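Local coordinates for probable chaperone (Pseudomonas aeruginosa, PDB 4JMF), which probably acts as a type III secretion chaperone of the CesT family, binding a partner protein as a dimer in the complex captured here, at residues B[7-12]-B[37-42]; B[30-35]-B[107-112]. One frame throughout, in Å; residues are numbered along the deposited sequence.

Interaction 1 of 2, residues B[7-12]-B[37-42]; sequences AAIHQL and CHLAEH
Leu39 meets helix 3-15 through a single methyl, and that methyl makes both contacts between the two segments. Its CD1 lies 3.6 Å from CD2 of Leu12, the two leucines reaching toward each other tip to tip. The same CD1 lies 4.1 Å from CD1 of Ile9, whose chain passes it at a slant. Ile9 and Leu12 stand one helical turn apart, and their ends, separated by 5.2 Å from Ile9 CD1 to Leu12 CD2, both touch the strand's methyl. Torsions put each end there. Leu12 holds CG anti to its own N (chi1 175°), which sends the isobutyl group straight at the sheet. Ile9 sets off along the helix flank, yet its CD1 bends back toward the strand. Leu39, at chi1 -36°, keeps CG anti to the carbonyl carbon, which places CD1 before the helix.

This apolar point is the tight part, although the backbones keep well apart, with 8.8 Å between the CA atoms of Ile9 and Leu39. The side of the helix away from the strand is looser: His10 is exposed there, while Gln11, partly exposed, accepts a hydrogen bond from Arg98 NE at its OE1. At the far end of the strand Glu41 is also partly exposed and uses OE2 to accept hydrogen bonds from Asn2 ND2 and Asp45 N. His38 and Ala40 flank Leu39 and pack on apolar side chains of the bound partner protein. A strand with one face on a helix and the other on a protein ligand illustrates in miniature the alpha-beta sandwiching of the CesT-type chaperone fold, in which the antiparallel sheet is layered against helices.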
ATOM      1  N   ALA B   7       8.977  12.501 -15.339  1.00 21.42           N
ATOM      2  CA  ALA B   7       9.168  13.683 -14.506  1.00 21.97           C
ATOM      3  C   ALA B   7       9.360  13.303 -13.044  1.00 21.70           C
ATOM      4  O   ALA B   7      10.180  13.899 -12.358  1.00 21.17           O
ATOM      5  CB  ALA B   7       7.997  14.637 -14.660  1.00 21.44           C
ATOM      6  N   ALA B   8       8.599  12.317 -12.566  1.00 20.35           N
ATOM      7  CA  ALA B   8       8.756  11.838 -11.189  1.00 19.03           C
ATOM      8  C   ALA B   8      10.128  11.198 -10.969  1.00 19.70           C
ATOM      9  O   ALA B   8      10.791  11.449  -9.950  1.00 18.51           O
ATOM     10  CB  ALA B   8       7.652  10.857 -10.833  1.00 19.79           C
ATOM     11  N   ILE B   9      10.543  10.357 -11.911  1.00 16.40           N
ATOM     12  CA  ILE B   9      11.867   9.751 -11.843  1.00 19.58           C
ATOM     13  C   ILE B   9      12.934  10.860 -11.788  1.00 19.66           C
ATOM     14  O   ILE B   9      13.856  10.816 -10.970  1.00 17.72           O
ATOM     15  CB  ILE B   9      12.124   8.815 -13.045  1.00 21.49           C
ATOM     16  CG1 ILE B   9      11.135   7.636 -13.048  1.00 23.71           C
ATOM     17  CG2 ILE B   9      13.566   8.300 -13.036  1.00 22.80           C
ATOM     18  CD1 ILE B   9      11.151   6.785 -11.786  1.00 17.67           C
ATOM     19  N   HIS B  10      12.783  11.869 -12.639  1.00 16.06           N
ATOM     20  CA  HIS B  10      13.713  13.007 -12.640  1.00 22.29           C
ATOM     21  C   HIS B  10      13.841  13.644 -11.250  1.00 19.68           C
ATOM     22  O   HIS B  10      14.956  13.906 -10.752  1.00 21.34           O
ATOM     23  CB  HIS B  10      13.249  14.043 -13.659  1.00 19.58           C
ATOM     24  CG  HIS B  10      14.236  15.144 -13.907  1.00 30.39           C
ATOM     25  ND1 HIS B  10      14.226  16.329 -13.203  1.00 33.91           N
ATOM     26  CD2 HIS B  10      15.244  15.251 -14.806  1.00 29.46           C
ATOM     27  CE1 HIS B  10      15.192  17.115 -13.650  1.00 25.64           C
ATOM     28  NE2 HIS B  10      15.824  16.483 -14.620  1.00 31.15           N
ATOM     29  N   GLN B  11      12.707  13.873 -10.600  1.00 17.35           N
ATOM     30  CA  GLN B  11      12.721  14.442  -9.249  1.00 20.32           C
ATOM     31  C   GLN B  11      13.460  13.541  -8.269  1.00 20.28           C
ATOM     32  O   GLN B  11      14.236  14.031  -7.437  1.00 19.80           O
ATOM     33  CB  GLN B  11      11.284  14.709  -8.763  1.00 19.68           C
ATOM     34  CG  GLN B  11      10.556  15.748  -9.628  1.00 22.90           C
ATOM     35  CD  GLN B  11      11.219  17.123  -9.559  1.00 25.92           C
ATOM     36  OE1 GLN B  11      11.566  17.595  -8.475  1.00 23.49           O
ATOM     37  NE2 GLN B  11      11.414  17.763 -10.721  1.00 23.62           N
ATOM     38  N   LEU B  12      13.237  12.224  -8.363  1.00 16.50           N
ATOM     39  CA  LEU B  12      13.924  11.303  -7.459  1.00 18.14           C
ATOM     40  C   LEU B  12      15.425  11.376  -7.658  1.00 18.48           C
ATOM     41  O   LEU B  12      16.186  11.333  -6.691  1.00 19.16           O
ATOM     42  CB  LEU B  12      13.443   9.863  -7.651  1.00 18.52           C
ATOM     43  CG  LEU B  12      14.162   8.771  -6.845  1.00 19.46           C
ATOM     44  CD1 LEU B  12      13.974   8.941  -5.326  1.00 16.27           C
ATOM     45  CD2 LEU B  12      13.649   7.401  -7.268  1.00 14.33           C
ATOM     46  N   CYS B  37      17.089  -2.001  -5.358  1.00 19.45           N
ATOM     47  CA  CYS B  37      15.698  -1.573  -5.443  1.00 20.10           C
ATOM     48  C   CYS B  37      15.296  -1.288  -6.885  1.00 21.58           C
ATOM     49  O   CYS B  37      16.100  -0.782  -7.672  1.00 24.95           O
ATOM     50  CB  CYS B  37      15.493  -0.308  -4.611  1.00 18.67           C
ATOM     51  SG  CYS B  37      16.034  -0.450  -2.902  1.00 23.52           S
ATOM     52  N   HIS B  38      14.049  -1.603  -7.222  1.00 17.87           N
ATOM     53  CA  HIS B  38      13.532  -1.413  -8.578  1.00 21.31           C
ATOM     54  C   HIS B  38      12.335  -0.455  -8.564  1.00 20.91           C
ATOM     55  O   HIS B  38      11.588  -0.420  -7.583  1.00 18.58           O
ATOM     56  CB  HIS B  38      13.093  -2.757  -9.176  1.00 17.33           C
ATOM     57  CG  HIS B  38      14.053  -3.874  -8.913  1.00 21.34           C
ATOM     58  ND1 HIS B  38      15.156  -4.112  -9.707  1.00 19.93           N
ATOM     59  CD2 HIS B  38      14.082  -4.813  -7.936  1.00 20.15           C
ATOM     60  CE1 HIS B  38      15.822  -5.151  -9.231  1.00 22.41           C
ATOM     61  NE2 HIS B  38      15.192  -5.596  -8.158  1.00 24.23           N
ATOM     62  N   LEU B  39      12.157   0.295  -9.654  1.00 16.49           N
ATOM     63  CA  LEU B  39      11.093   1.282  -9.763  1.00 20.30           C
ATOM     64  C   LEU B  39      10.400   1.015 -11.073  1.00 20.36           C
ATOM     65  O   LEU B  39      11.060   0.736 -12.072  1.00 18.90           O
ATOM     66  CB  LEU B  39      11.666   2.700  -9.822  1.00 20.36           C
ATOM     67  CG  LEU B  39      12.901   3.006  -8.984  1.00 27.67           C
ATOM     68  CD1 LEU B  39      13.406   4.436  -9.280  1.00 30.45           C
ATOM     69  CD2 LEU B  39      12.590   2.847  -7.539  1.00 19.57           C
ATOM     70  N   ALA B  40       9.076   1.097 -11.082  1.00 15.85           N
ATOM     71  CA  ALA B  40       8.349   0.904 -12.322  1.00 19.97           C
ATOM     72  C   ALA B  40       7.037   1.633 -12.234  1.00 21.42           C
ATOM     73  O   ALA B  40       6.520   1.846 -11.142  1.00 19.61           O
ATOM     74  CB  ALA B  40       8.098  -0.588 -12.559  1.00 24.03           C
ATOM     75  N   GLU B  41       6.488   2.010 -13.380  1.00 19.59           N
ATOM     76  CA  GLU B  41       5.129   2.518 -13.397  1.00 21.75           C
ATOM     77  C   GLU B  41       4.164   1.330 -13.374  1.00 22.47           C
ATOM     78  O   GLU B  41       4.099   0.561 -14.331  1.00 21.66           O
ATOM     79  CB  GLU B  41       4.867   3.349 -14.644  1.00 19.48           C
ATOM     80  CG  GLU B  41       3.492   3.994 -14.596  1.00 21.73           C
ATOM     81  CD  GLU B  41       3.172   4.824 -15.825  1.00 24.34           C
ATOM     82  OE1 GLU B  41       3.892   4.719 -16.848  1.00 25.36           O
ATOM     83  OE2 GLU B  41       2.178   5.582 -15.765  1.00 27.11           O
ATOM     84  N   HIS B  42       3.403   1.183 -12.295  1.00 21.51           N
ATOM     85  CA  HIS B  42       2.578  -0.018 -12.151  1.00 20.69           C
ATOM     86  C   HIS B  42       1.551   0.170 -11.058  1.00 18.53           C
ATOM     87  O   HIS B  42       1.913   0.282  -9.890  1.00 22.37           O
ATOM     88  CB  HIS B  42       3.463  -1.222 -11.813  1.00 16.81           C
ATOM     89  CG  HIS B  42       2.751  -2.537 -11.893  1.00 20.58           C
ATOM     90  ND1 HIS B  42       2.099  -3.099 -10.816  1.00 23.45           N
ATOM     91  CD2 HIS B  42       2.599  -3.409 -12.920  1.00 22.36           C
ATOM     92  CE1 HIS B  42       1.579  -4.263 -11.171  1.00 17.96           C
ATOM     93  NE2 HIS B  42       1.868  -4.474 -12.444  1.00 19.71           N
TER

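Interaction 2 of 2, residues B[30-35]-B[107-112]; sequences LQVGPH and QLVAAA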
ATOM      1  N   LEU B  30      18.159   0.641  -8.599  1.00 22.19           N
ATOM      2  CA  LEU B  30      19.073   1.453  -7.803  1.00 23.53           C
ATOM      3  C   LEU B  30      19.717   0.589  -6.734  1.00 21.23           C
ATOM      4  O   LEU B  30      19.045  -0.229  -6.120  1.00 22.37           O
ATOM      5  CB  LEU B  30      18.300   2.561  -7.098  1.00 22.75           C
ATOM      6  CG  LEU B  30      17.685   3.628  -7.986  1.00 25.03           C
ATOM      7  CD1 LEU B  30      16.825   4.549  -7.139  1.00 22.20           C
ATOM      8  CD2 LEU B  30      18.815   4.401  -8.662  1.00 22.23           C
ATOM      9  N   GLN B  31      21.016   0.763  -6.512  1.00 23.16           N
ATOM     10  CA  GLN B  31      21.689   0.117  -5.394  1.00 22.77           C
ATOM     11  C   GLN B  31      21.741   1.101  -4.230  1.00 24.33           C
ATOM     12  O   GLN B  31      22.382   2.147  -4.319  1.00 25.63           O
ATOM     13  CB  GLN B  31      23.109  -0.278  -5.785  1.00 23.32           C
ATOM     14  CG  GLN B  31      23.796  -1.164  -4.754  1.00 22.54           C
ATOM     15  CD  GLN B  31      23.250  -2.572  -4.788  1.00 24.88           C
ATOM     16  OE1 GLN B  31      23.113  -3.165  -5.862  1.00 24.56           O
ATOM     17  NE2 GLN B  31      22.907  -3.110  -3.619  1.00 22.15           N
ATOM     18  N   VAL B  32      21.041   0.797  -3.147  1.00 21.35           N
ATOM     19  CA  VAL B  32      21.062   1.671  -1.983  1.00 27.43           C
ATOM     20  C   VAL B  32      21.698   0.893  -0.848  1.00 25.28           C
ATOM     21  O   VAL B  32      21.048   0.058  -0.211  1.00 28.79           O
ATOM     22  CB  VAL B  32      19.645   2.148  -1.591  1.00 27.39           C
ATOM     23  CG1 VAL B  32      19.702   3.023  -0.361  1.00 22.99           C
ATOM     24  CG2 VAL B  32      19.010   2.915  -2.741  1.00 22.67           C
ATOM     25  N   GLY B  33      22.982   1.134  -0.614  1.00 26.04           N
ATOM     26  CA  GLY B  33      23.731   0.289   0.299  1.00 24.04           C
ATOM     27  C   GLY B  33      23.622  -1.138  -0.198  1.00 23.15           C
ATOM     28  O   GLY B  33      23.767  -1.403  -1.391  1.00 25.58           O
ATOM     29  N   PRO B  34      23.314  -2.066   0.708  1.00 25.45           N
ATOM     30  CA  PRO B  34      23.228  -3.471   0.291  1.00 28.00           C
ATOM     31  C   PRO B  34      21.911  -3.827  -0.415  1.00 25.92           C
ATOM     32  O   PRO B  34      21.734  -4.966  -0.877  1.00 27.83           O
ATOM     33  CB  PRO B  34      23.368  -4.231   1.608  1.00 23.50           C
ATOM     34  CG  PRO B  34      22.882  -3.275   2.660  1.00 23.45           C
ATOM     35  CD  PRO B  34      23.113  -1.881   2.157  1.00 23.75           C
ATOM     36  N   HIS B  35      21.012  -2.857  -0.536  1.00 25.10           N
ATOM     37  CA  HIS B  35      19.694  -3.116  -1.118  1.00 25.25           C
ATOM     38  C   HIS B  35      19.555  -2.741  -2.597  1.00 25.20           C
ATOM     39  O   HIS B  35      19.681  -1.567  -2.975  1.00 23.35           O
ATOM     40  CB  HIS B  35      18.644  -2.385  -0.293  1.00 24.83           C
ATOM     41  CG  HIS B  35      18.769  -2.639   1.175  1.00 27.92           C
ATOM     42  ND1 HIS B  35      18.502  -3.870   1.743  1.00 23.66           N
ATOM     43  CD2 HIS B  35      19.152  -1.828   2.191  1.00 24.81           C
ATOM     44  CE1 HIS B  35      18.709  -3.801   3.046  1.00 26.31           C
ATOM     45  NE2 HIS B  35      19.104  -2.574   3.343  1.00 28.84           N
ATOM     46  N   GLN B 107      11.375   4.859   3.033  1.00 19.79           N
ATOM     47  CA  GLN B 107      10.579   3.937   3.846  1.00 21.71           C
ATOM     48  C   GLN B 107      10.751   2.493   3.372  1.00 20.91           C
ATOM     49  O   GLN B 107      10.764   1.564   4.186  1.00 21.26           O
ATOM     50  CB  GLN B 107       9.104   4.346   3.854  1.00 19.70           C
ATOM     51  CG  GLN B 107       8.847   5.694   4.513  1.00 21.96           C
ATOM     52  CD  GLN B 107       9.364   5.730   5.938  1.00 27.37           C
ATOM     53  OE1 GLN B 107       8.940   4.938   6.786  1.00 28.38           O
ATOM     54  NE2 GLN B 107      10.295   6.646   6.208  1.00 23.73           N
ATOM     55  N   LEU B 108      10.895   2.304   2.059  1.00 20.25           N
ATOM     56  CA  LEU B 108      11.177   0.973   1.522  1.00 20.11           C
ATOM     57  C   LEU B 108      12.495   0.470   2.101  1.00 23.40           C
ATOM     58  O   LEU B 108      12.560  -0.617   2.691  1.00 19.91           O
ATOM     59  CB  LEU B 108      11.269   0.998  -0.008  1.00 18.35           C
ATOM     60  CG  LEU B 108      11.571  -0.364  -0.643  1.00 22.03           C
ATOM     61  CD1 LEU B 108      10.465  -1.379  -0.322  1.00 18.76           C
ATOM     62  CD2 LEU B 108      11.781  -0.246  -2.156  1.00 19.52           C
ATOM     63  N   VAL B 109      13.547   1.267   1.937  1.00 22.96           N
ATOM     64  CA  VAL B 109      14.868   0.882   2.424  1.00 22.41           C
ATOM     65  C   VAL B 109      14.919   0.722   3.947  1.00 22.98           C
ATOM     66  O   VAL B 109      15.577  -0.188   4.458  1.00 23.18           O
ATOM     67  CB  VAL B 109      15.954   1.844   1.911  1.00 24.11           C
ATOM     68  CG1 VAL B 109      17.298   1.489   2.512  1.00 25.12           C
ATOM     69  CG2 VAL B 109      16.036   1.742   0.396  1.00 21.58           C
ATOM     70  N   ALA B 110      14.190   1.569   4.672  1.00 20.34           N
ATOM     71  CA  ALA B 110      14.157   1.454   6.125  1.00 22.98           C
ATOM     72  C   ALA B 110      13.652   0.085   6.570  1.00 24.98           C
ATOM     73  O   ALA B 110      14.171  -0.496   7.521  1.00 25.29           O
ATOM     74  CB  ALA B 110      13.321   2.576   6.749  1.00 25.64           C
ATOM     75  N   ALA B 111      12.657  -0.454   5.877  1.00 24.12           N
ATOM     76  CA  ALA B 111      12.134  -1.756   6.288  1.00 23.10           C
ATOM     77  C   ALA B 111      13.087  -2.856   5.866  1.00 26.24           C
ATOM     78  O   ALA B 111      13.243  -3.855   6.564  1.00 26.43           O
ATOM     79  CB  ALA B 111      10.771  -1.993   5.718  1.00 20.21           C
ATOM     80  N   ALA B 112      13.722  -2.677   4.716  1.00 22.24           N
ATOM     81  CA  ALA B 112      14.677  -3.673   4.234  1.00 28.72           C
ATOM     82  C   ALA B 112      15.856  -3.785   5.200  1.00 29.49           C
ATOM     83  O   ALA B 112      16.395  -4.877   5.400  1.00 27.62           O
ATOM     84  CB  ALA B 112      15.160  -3.326   2.833  1.00 22.23           C
TER
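His35 receives the methyl of Ala112 on one face of its imidazole, and its side chain can be followed outward atom by atom. CB is only the stem; with CG anti to the carbonyl carbon (chi1 -50°), the ring swings toward helix 98-114. CG is the first ring atom to meet the Ala112 methyl, and ND1 comes closer, 3.6 Å from Ala112 CB. On the other flank CD2 lies 3.8 Å from CG1 of Val109, which approaches obliquely. CE1 reaches the backbone, 3.5 Å from Ala112 O. At the tip NE2 hydrogen-bonds to OE2 of Glu113, the next residue of the helix; together with the packing on the two faces, this bond would hold the ring's rotation, and the carboxylate would be expected to favour a protonated imidazole. The methyl of Ala112 stands 3.8 Å from the ring centroid, 22° off the normal, a CH-pi contact, while Pro34 CG lies against the opposite face, toward its rim.

The ring is presented by a tight beta hairpin, the two-residue type II' turn from Val32 to His35 that joins the edge strand 28-32 to strand 35-41. Paired backbone bonds close it, Val32 N to His35 O at 2.7 Å and His35 N to Val32 O at 2.9 Å. Gly33 takes up the positive phi that the first corner of such a turn requires. Its carbonyl oxygen also receives Gln31 NE2 at 2.9 Å, nearly straight at 163°, with the oxygen close to the plane of the glutamine amide.

Earlier in the hairpin, Val32 adds the apolar part: its CG1 rests against both methyls of Val109, 4.0 Å from CG2, as the two side chains pass at a slant. Val32 and Val109 each also touch an apolar side chain of the bound partner protein, whose own strand pairs antiparallel with residues 30-32.

How the interactions relate
Interactions 1 and 2 lie about 15 Å apart between centres and share one antiparallel sheet, in which strands 28-32 and 35-41 are neighbours. Along the chain their segments alternate: 7-12, 30-35, 37-42, 107-112. The first and last helices are thus both packed on a single early hairpin. The two contacts also touch directly, through a probable hydrogen bond from Leu30 N to Cys37 O, through Leu30 CD1 packed on both Leu39 and Leu12, and through Cys37 SG on Val109. One apolar core therefore runs on between them, joining the first and last helices through the hairpin, while strand 28-32, on the hairpin's outer side, carries the sheet on into the bound protein.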